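Hypothetical protein (Mus musculus, PDB 1VKB) probably acts on gamma-glutamyl compounds as a cyclotransferase of the AIG2-like family. Local coordinates at residues A[35-40]-A[87-92]; A[61-66]-A[143-148]. One frame throughout, in Å; residues are numbered along the deposited sequence.

In both contacts an aromatic ring offers a face to a partner far along the chain: another ring in interaction 1, a proline in interaction 2. Interaction 1 lies at the surface, where the short loop between helix 30-33 and strand 40-48 meets helix 84-93 through a histidine-phenylalanine stack. Interaction 2 is buried nearer the centre of the chain, where a proline of strand 62-66 sits over a tyrosine from the loop that follows strand 121-129. No direct hydrogen bond crosses either contact, but the buried one adds a water bridge. The centres of the two contacts lie about 21 Å apart, on opposite sides of the chain's centre, and the two contacts share no strand or helix.

Interaction 1 (A[35-40]-A[87-92]); sequences HSHGLA and LRFLDD
The rings of H37 and F89 lie face to face, 3.6 Å between centroids and with their planes only 8° apart, so this is a true parallel stack and not a T-shaped pair. F89 CE1 lies over the centre of the imidazole face, 3.4 Å above its plane, and F89 CZ comes within 3.4 Å of H37 CE1. On the phenyl side, H37 CG lies over the middle of the ring, while H37 CD2 approaches F89 CD1 to 3.5 Å. The overlap continues back along the histidine, whose CB sits over the same face, 4.1 Å from the centroid of the F89 ring, in a CH-pi contact.

Two different first torsions bring the planes together. On the helix, F89 has CG opposite its backbone N (chi1 165°), which sends the ring across to the loop; H37 has CG opposite its carbonyl carbon (chi1 -59°), and its ring lies flat against the phenyl. The rotation of the imidazole is further restrained by the hydrogen bond between H37 ND1 and V31 O. The side chain of V31 also touches F89, so helix 30-33 contributes to both halves of the pair.

Neither ring is fully buried, and H37 and F89 carry the contact between the two segments. Behind it, L87 and L90 pack helix 84-93 onto strands 14-18 and 121-129, while L39 N is hydrogen-bonded to D83, just before that helix. What results is a face-to-face, slightly displaced aromatic stack pinning a 3-10 turn, residues 35-37, to the outside of an alpha-helix that itself covers the mixed beta-sheet of the gamma-glutamyl cyclotransferase-like fold.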
ATOM      1  N   HIS A  35      -7.076  -6.529 -16.519  1.00 28.88           N
ATOM      2  CA  HIS A  35      -6.037  -6.351 -17.519  1.00 30.25           C
ATOM      3  C   HIS A  35      -6.211  -5.105 -18.360  1.00 27.42           C
ATOM      4  O   HIS A  35      -5.293  -4.714 -19.032  1.00 24.19           O
ATOM      5  CB  HIS A  35      -5.986  -7.550 -18.487  1.00 36.16           C
ATOM      6  CG  HIS A  35      -5.509  -8.816 -17.857  1.00 45.37           C
ATOM      7  ND1 HIS A  35      -5.931  -9.236 -16.615  1.00 52.03           N
ATOM      8  CD2 HIS A  35      -4.674  -9.778 -18.318  1.00 58.04           C
ATOM      9  CE1 HIS A  35      -5.361 -10.393 -16.326  1.00 56.31           C
ATOM     10  NE2 HIS A  35      -4.596 -10.746 -17.345  1.00 62.52           N
ATOM     11  N   SER A  36      -7.371  -4.452 -18.313  1.00 23.26           N
ATOM     12  CA  SER A  36      -7.506  -3.167 -18.990  1.00 23.75           C
ATOM     13  C   SER A  36      -6.625  -2.085 -18.326  1.00 20.14           C
ATOM     14  O   SER A  36      -6.416  -1.002 -18.902  1.00 19.89           O
ATOM     15  CB  SER A  36      -8.977  -2.696 -19.023  1.00 22.58           C
ATOM     16  OG  SER A  36      -9.461  -2.401 -17.718  1.00 23.83           O
ATOM     17  N   HIS A  37      -6.093  -2.376 -17.138  1.00 20.70           N
ATOM     18  CA  HIS A  37      -5.211  -1.421 -16.428  1.00 17.86           C
ATOM     19  C   HIS A  37      -3.746  -1.716 -16.625  1.00 19.73           C
ATOM     20  O   HIS A  37      -2.926  -0.915 -16.221  1.00 20.96           O
ATOM     21  CB  HIS A  37      -5.464  -1.462 -14.927  1.00 20.50           C
ATOM     22  CG  HIS A  37      -6.870  -1.123 -14.562  1.00 19.03           C
ATOM     23  ND1 HIS A  37      -7.478  -1.616 -13.426  1.00 23.04           N
ATOM     24  CD2 HIS A  37      -7.765  -0.302 -15.153  1.00 23.46           C
ATOM     25  CE1 HIS A  37      -8.715  -1.155 -13.370  1.00 29.67           C
ATOM     26  NE2 HIS A  37      -8.917  -0.359 -14.407  1.00 24.79           N
ATOM     27  N   GLY A  38      -3.428  -2.841 -17.255  1.00 20.45           N
ATOM     28  CA  GLY A  38      -2.029  -3.259 -17.462  1.00 20.81           C
ATOM     29  C   GLY A  38      -1.783  -4.551 -16.700  1.00 20.86           C
ATOM     30  O   GLY A  38      -2.736  -5.294 -16.409  1.00 23.46           O
ATOM     31  N   LEU A  39      -0.512  -4.810 -16.378  1.00 18.51           N
ATOM     32  CA  LEU A  39      -0.064  -6.082 -15.879  1.00 17.90           C
ATOM     33  C   LEU A  39       0.487  -5.927 -14.482  1.00 19.25           C
ATOM     34  O   LEU A  39       1.214  -4.982 -14.219  1.00 18.54           O
ATOM     35  CB  LEU A  39       1.056  -6.643 -16.753  0.80 21.11           C
ATOM     36  CG  LEU A  39       1.892  -7.729 -16.050  0.80 30.46           C
ATOM     37  N   ALA A  40       0.123  -6.871 -13.599  1.00 18.80           N
ATOM     38  CA  ALA A  40       0.613  -6.935 -12.248  1.00 17.38           C
ATOM     39  C   ALA A  40       0.823  -8.396 -11.938  1.00 22.38           C
ATOM     40  O   ALA A  40      -0.124  -9.182 -12.043  1.00 24.74           O
ATOM     41  CB  ALA A  40      -0.360  -6.330 -11.304  1.00 18.79           C
ATOM     42  N   LEU A  87       1.411   0.880 -13.415  1.00 13.54           N
ATOM     43  CA  LEU A  87       1.970   1.887 -12.485  1.00 14.85           C
ATOM     44  C   LEU A  87       1.259   3.239 -12.610  1.00 15.09           C
ATOM     45  O   LEU A  87       0.892   3.897 -11.582  1.00 15.86           O
ATOM     46  CB  LEU A  87       3.492   2.041 -12.704  1.00 15.49           C
ATOM     47  CG  LEU A  87       4.265   2.832 -11.668  1.00 18.94           C
ATOM     48  CD1 LEU A  87       4.141   2.186 -10.286  1.00 21.37           C
ATOM     49  CD2 LEU A  87       5.738   2.919 -12.130  1.00 19.08           C
ATOM     50  N   ARG A  88       1.072   3.690 -13.847  1.00 15.45           N
ATOM     51  CA  ARG A  88       0.357   4.963 -14.030  1.00 13.89           C
ATOM     52  C   ARG A  88      -1.131   4.852 -13.619  1.00 15.57           C
ATOM     53  O   ARG A  88      -1.739   5.824 -13.158  1.00 17.73           O
ATOM     54  CB  ARG A  88       0.464   5.426 -15.456  1.00 16.71           C
ATOM     55  CG  ARG A  88       1.883   5.820 -15.823  1.00 18.93           C
ATOM     56  CD  ARG A  88       2.084   6.210 -17.261  1.00 25.45           C
ATOM     57  NE  ARG A  88       0.970   6.970 -17.842  1.00 33.81           N
ATOM     58  CZ  ARG A  88       0.778   8.270 -17.713  1.00 28.68           C
ATOM     59  NH1 ARG A  88       1.600   9.024 -17.005  1.00 32.84           N
ATOM     60  NH2 ARG A  88      -0.267   8.835 -18.296  1.00 31.20           N
ATOM     61  N   PHE A  89      -1.722   3.694 -13.830  1.00 14.78           N
ATOM     62  CA  PHE A  89      -3.147   3.483 -13.400  1.00 13.27           C
ATOM     63  C   PHE A  89      -3.233   3.618 -11.872  1.00 15.52           C
ATOM     64  O   PHE A  89      -4.122   4.307 -11.360  1.00 15.23           O
ATOM     65  CB  PHE A  89      -3.725   2.150 -13.849  1.00 13.15           C
ATOM     66  CG  PHE A  89      -4.991   1.826 -13.114  1.00 16.50           C
ATOM     67  CD1 PHE A  89      -6.177   2.403 -13.498  1.00 25.29           C
ATOM     68  CD2 PHE A  89      -4.950   1.082 -11.959  1.00 22.89           C
ATOM     69  CE1 PHE A  89      -7.357   2.166 -12.762  1.00 25.83           C
ATOM     70  CE2 PHE A  89      -6.092   0.856 -11.232  1.00 23.71           C
ATOM     71  CZ  PHE A  89      -7.291   1.405 -11.638  1.00 19.24           C
ATOM     72  N   LEU A  90      -2.320   2.958 -11.156  1.00 13.76           N
ATOM     73  CA  LEU A  90      -2.313   2.997  -9.711  1.00 14.66           C
ATOM     74  C   LEU A  90      -2.045   4.402  -9.186  1.00 14.34           C
ATOM     75  O   LEU A  90      -2.643   4.813  -8.163  1.00 14.61           O
ATOM     76  CB  LEU A  90      -1.347   1.965  -9.131  1.00 14.18           C
ATOM     77  CG  LEU A  90      -1.703   0.501  -9.343  1.00 16.32           C
ATOM     78  CD1 LEU A  90      -0.631  -0.463  -8.864  1.00 17.37           C
ATOM     79  CD2 LEU A  90      -3.087   0.143  -8.709  1.00 20.71           C
ATOM     80  N   ASP A  91      -1.164   5.147  -9.847  1.00 16.08           N
ATOM     81  CA  ASP A  91      -0.967   6.591  -9.497  1.00 16.15           C
ATOM     82  C   ASP A  91      -2.244   7.399  -9.555  1.00 15.87           C
ATOM     83  O   ASP A  91      -2.509   8.237  -8.679  1.00 19.74           O
ATOM     84  CB  ASP A  91       0.061   7.305 -10.385  1.00 16.79           C
ATOM     85  CG  ASP A  91       1.471   6.857 -10.157  1.00 19.18           C
ATOM     86  OD1 ASP A  91       1.779   6.081  -9.210  1.00 18.45           O
ATOM     87  OD2 ASP A  91       2.379   7.267 -10.933  1.00 20.48           O
ATOM     88  N   ASP A  92      -3.040   7.135 -10.587  1.00 16.50           N
ATOM     89  CA  ASP A  92      -4.307   7.790 -10.764  1.00 17.34           C
ATOM     90  C   ASP A  92      -5.296   7.278  -9.742  1.00 16.17           C
ATOM     91  O   ASP A  92      -6.035   8.076  -9.162  1.00 14.34           O
ATOM     92  CB  ASP A  92      -4.799   7.498 -12.169  1.00 15.25           C
ATOM     93  CG  ASP A  92      -6.120   8.130 -12.494  1.00 32.05           C
ATOM     94  OD1 ASP A  92      -6.279   9.326 -12.231  1.00 33.64           O
ATOM     95  OD2 ASP A  92      -7.027   7.496 -13.082  1.00 32.75           O
TER

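Interaction 2 (A[61-66]-A[143-148]); sequences NIPWLL and ESYDSE
Y145 reaches across to P63 and shows how a tyrosine can divide its work between ring and hydroxyl. From CB, the side chain leaves with CG opposite the backbone N (chi1 175°), which lays one face of the ring against the proline. P63 CB lies over that face, nearest to Y145 CD1 at 3.6 Å. P63 CG stands over the middle of the same face, 3.8 Å from the ring centroid and only 5° off the normal, a nearly axial CH-pi contact. Farther out, P63 CD lies 4.0 Å from Y145 CZ. The opposite face is approached near its rim by the backbone N of S147, which is itself hydrogen-bonded to Q26. At the tip, Y145 OH is 4.1 Å from N61 O, too far for a direct bond, and a water in the plane of the ring closes the gap. That water donates to N61 O at 2.6 Å and accepts from Y145 OH, giving the buried hydroxyl a polar partner.

Strand 62-66, on which P63 sits, runs between strand 54-57, antiparallel to it, and strand 121-129, parallel to it. The tyrosine also touches I56 of strand 54-57, and K23 NZ is hydrogen-bonded to Y145 O; the loop that follows strand 121-129 is thus packed against this part of the sheet.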
ATOM      1  N   ASN A  61     -12.420   4.866   5.993  1.00 16.74           N
ATOM      2  CA  ASN A  61     -11.583   3.865   6.652  1.00 13.27           C
ATOM      3  C   ASN A  61     -10.494   3.327   5.705  1.00 12.95           C
ATOM      4  O   ASN A  61     -10.241   2.118   5.584  1.00 16.46           O
ATOM      5  CB  ASN A  61     -12.442   2.726   7.210  1.00 13.50           C
ATOM      6  CG  ASN A  61     -13.470   3.213   8.221  1.00 16.15           C
ATOM      7  OD1 ASN A  61     -13.268   4.230   8.893  1.00 16.01           O
ATOM      8  ND2 ASN A  61     -14.596   2.492   8.332  1.00 14.77           N
ATOM      9  N   ILE A  62      -9.795   4.253   5.089  1.00 14.31           N
ATOM     10  CA  ILE A  62      -8.684   3.946   4.172  1.00 14.45           C
ATOM     11  C   ILE A  62      -7.405   3.695   4.972  1.00 16.34           C
ATOM     12  O   ILE A  62      -7.148   4.370   5.978  1.00 14.36           O
ATOM     13  CB  ILE A  62      -8.514   5.121   3.211  1.00 13.18           C
ATOM     14  CG1 ILE A  62      -9.630   5.020   2.156  1.00 16.83           C
ATOM     15  CG2 ILE A  62      -7.211   5.055   2.494  1.00 16.83           C
ATOM     16  CD1 ILE A  62      -9.780   6.304   1.339  1.00 21.73           C
ATOM     17  N   PRO A  63      -6.614   2.724   4.563  1.00 14.74           N
ATOM     18  CA  PRO A  63      -5.302   2.582   5.141  1.00 14.84           C
ATOM     19  C   PRO A  63      -4.282   3.538   4.530  1.00 15.36           C
ATOM     20  O   PRO A  63      -4.178   3.677   3.295  1.00 16.03           O
ATOM     21  CB  PRO A  63      -4.932   1.146   4.810  1.00 14.47           C
ATOM     22  CG  PRO A  63      -5.566   0.896   3.451  1.00 16.30           C
ATOM     23  CD  PRO A  63      -6.887   1.666   3.573  1.00 15.08           C
ATOM     24  N   TRP A  64      -3.500   4.155   5.400  1.00 13.78           N
ATOM     25  CA  TRP A  64      -2.485   5.120   4.992  1.00 13.86           C
ATOM     26  C   TRP A  64      -1.182   4.827   5.661  1.00 15.25           C
ATOM     27  O   TRP A  64      -1.107   4.815   6.897  1.00 16.12           O
ATOM     28  CB  TRP A  64      -2.896   6.545   5.380  1.00 13.84           C
ATOM     29  CG  TRP A  64      -4.326   6.951   5.075  1.00 13.26           C
ATOM     30  CD1 TRP A  64      -5.419   6.723   5.830  1.00 16.36           C
ATOM     31  CD2 TRP A  64      -4.773   7.770   3.962  1.00 11.29           C
ATOM     32  NE1 TRP A  64      -6.534   7.316   5.259  1.00 17.53           N
ATOM     33  CE2 TRP A  64      -6.155   7.958   4.111  1.00 12.96           C
ATOM     34  CE3 TRP A  64      -4.144   8.330   2.855  1.00 15.27           C
ATOM     35  CZ2 TRP A  64      -6.918   8.683   3.185  1.00 15.34           C
ATOM     36  CZ3 TRP A  64      -4.906   9.051   1.943  1.00 16.90           C
ATOM     37  CH2 TRP A  64      -6.269   9.219   2.124  1.00 15.50           C
ATOM     38  N   LEU A  65      -0.132   4.657   4.856  1.00 14.16           N
ATOM     39  CA  LEU A  65       1.219   4.533   5.363  1.00 14.61           C
ATOM     40  C   LEU A  65       1.825   5.945   5.417  1.00 15.39           C
ATOM     41  O   LEU A  65       2.112   6.576   4.367  1.00 15.05           O
ATOM     42  CB  LEU A  65       2.050   3.593   4.481  1.00 14.19           C
ATOM     43  CG  LEU A  65       3.358   3.096   5.095  1.00 16.80           C
ATOM     44  CD1 LEU A  65       3.054   2.215   6.313  1.00 27.35           C
ATOM     45  CD2 LEU A  65       4.127   2.293   4.066  1.00 17.77           C
ATOM     46  N   LEU A  66       1.928   6.470   6.646  1.00 15.31           N
ATOM     47  CA  LEU A  66       2.335   7.850   6.853  1.00 14.80           C
ATOM     48  C   LEU A  66       3.837   7.946   6.663  1.00 16.41           C
ATOM     49  O   LEU A  66       4.582   7.123   7.184  1.00 17.67           O
ATOM     50  CB  LEU A  66       1.918   8.370   8.204  1.00 15.66           C
ATOM     51  CG  LEU A  66       0.508   8.134   8.657  1.00 13.18           C
ATOM     52  CD1 LEU A  66       0.261   8.804  10.007  1.00 17.81           C
ATOM     53  CD2 LEU A  66      -0.450   8.609   7.583  1.00 13.95           C
ATOM     54  N   GLU A 143       0.692  -3.046  12.184  1.00 15.45           N
ATOM     55  CA  GLU A 143       1.751  -3.788  11.488  1.00 17.56           C
ATOM     56  C   GLU A 143       1.246  -4.253  10.128  1.00 17.13           C
ATOM     57  O   GLU A 143       2.016  -4.382   9.160  1.00 17.26           O
ATOM     58  CB  GLU A 143       2.193  -4.976  12.335  1.00 19.31           C
ATOM     59  CG  GLU A 143       2.956  -4.530  13.580  1.00 24.62           C
ATOM     60  CD  GLU A 143       3.251  -5.670  14.558  1.00 26.42           C
ATOM     61  OE1 GLU A 143       2.926  -6.832  14.252  1.00 32.87           O
ATOM     62  OE2 GLU A 143       3.802  -5.362  15.634  1.00 35.54           O
ATOM     63  N   SER A 144      -0.049  -4.549  10.055  1.00 17.30           N
ATOM     64  CA  SER A 144      -0.654  -5.018   8.821  1.00 17.14           C
ATOM     65  C   SER A 144      -2.088  -4.529   8.728  1.00 19.90           C
ATOM     66  O   SER A 144      -2.727  -4.251   9.760  1.00 17.77           O
ATOM     67  CB  SER A 144      -0.589  -6.540   8.681  0.65 20.58           C
ATOM     68  OG  SER A 144      -1.377  -7.218   9.608  0.65 22.34           O
ATOM     69  N   TYR A 145      -2.590  -4.495   7.496  1.00 15.45           N
ATOM     70  CA  TYR A 145      -3.962  -4.065   7.215  1.00 13.63           C
ATOM     71  C   TYR A 145      -4.878  -5.219   6.792  1.00 16.97           C
ATOM     72  O   TYR A 145      -4.556  -5.989   5.874  1.00 15.75           O
ATOM     73  CB  TYR A 145      -3.968  -3.047   6.088  1.00 15.61           C
ATOM     74  CG  TYR A 145      -5.367  -2.651   5.656  1.00 11.98           C
ATOM     75  CD1 TYR A 145      -6.143  -1.840   6.433  1.00 13.58           C
ATOM     76  CD2 TYR A 145      -5.909  -3.128   4.445  1.00 12.92           C
ATOM     77  CE1 TYR A 145      -7.493  -1.486   6.027  1.00 13.99           C
ATOM     78  CE2 TYR A 145      -7.169  -2.772   4.035  1.00 15.93           C
ATOM     79  CZ  TYR A 145      -7.968  -1.973   4.826  1.00 16.95           C
ATOM     80  OH  TYR A 145      -9.221  -1.639   4.389  1.00 14.59           O
ATOM     81  N   ASP A 146      -6.049  -5.264   7.415  1.00 14.95           N
ATOM     82  CA  ASP A 146      -7.157  -6.105   6.995  1.00 15.09           C
ATOM     83  C   ASP A 146      -8.428  -5.319   7.183  1.00 16.54           C
ATOM     84  O   ASP A 146      -8.789  -4.995   8.330  1.00 16.19           O
ATOM     85  CB  ASP A 146      -7.183  -7.400   7.857  1.00 17.11           C
ATOM     86  CG  ASP A 146      -8.285  -8.360   7.487  1.00 22.53           C
ATOM     87  OD1 ASP A 146      -9.032  -8.226   6.476  1.00 19.80           O
ATOM     88  OD2 ASP A 146      -8.483  -9.320   8.232  1.00 26.15           O
ATOM     89  N   SER A 147      -9.138  -5.048   6.082  1.00 14.15           N
ATOM     90  CA  SER A 147     -10.428  -4.373   6.162  1.00 15.33           C
ATOM     91  C   SER A 147     -11.378  -5.046   7.163  1.00 15.48           C
ATOM     92  O   SER A 147     -12.136  -4.356   7.842  1.00 16.30           O
ATOM     93  CB  SER A 147     -11.066  -4.322   4.773  1.00 17.29           C
ATOM     94  OG  SER A 147     -12.301  -3.644   4.839  1.00 17.21           O
ATOM     95  N   GLU A 148     -11.323  -6.380   7.289  1.00 15.63           N
ATOM     96  CA  GLU A 148     -12.198  -7.129   8.219  1.00 17.14           C
ATOM     97  C   GLU A 148     -11.590  -7.377   9.620  1.00 19.52           C
ATOM     98  O   GLU A 148     -12.065  -8.241  10.389  1.00 18.30           O
ATOM     99  CB  GLU A 148     -12.589  -8.478   7.553  1.00 19.96           C
ATOM    100  CG  GLU A 148     -13.355  -8.318   6.260  1.00 23.31           C
ATOM    101  CD  GLU A 148     -14.762  -7.727   6.440  1.00 30.16           C
ATOM    102  OE1 GLU A 148     -15.360  -7.959   7.474  1.00 29.66           O
ATOM    103  OE2 GLU A 148     -15.278  -7.041   5.541  1.00 32.16           O
TER
HETATM  104  O   HOH W   1     -10.596  -0.413   6.249  1.00 14.73           O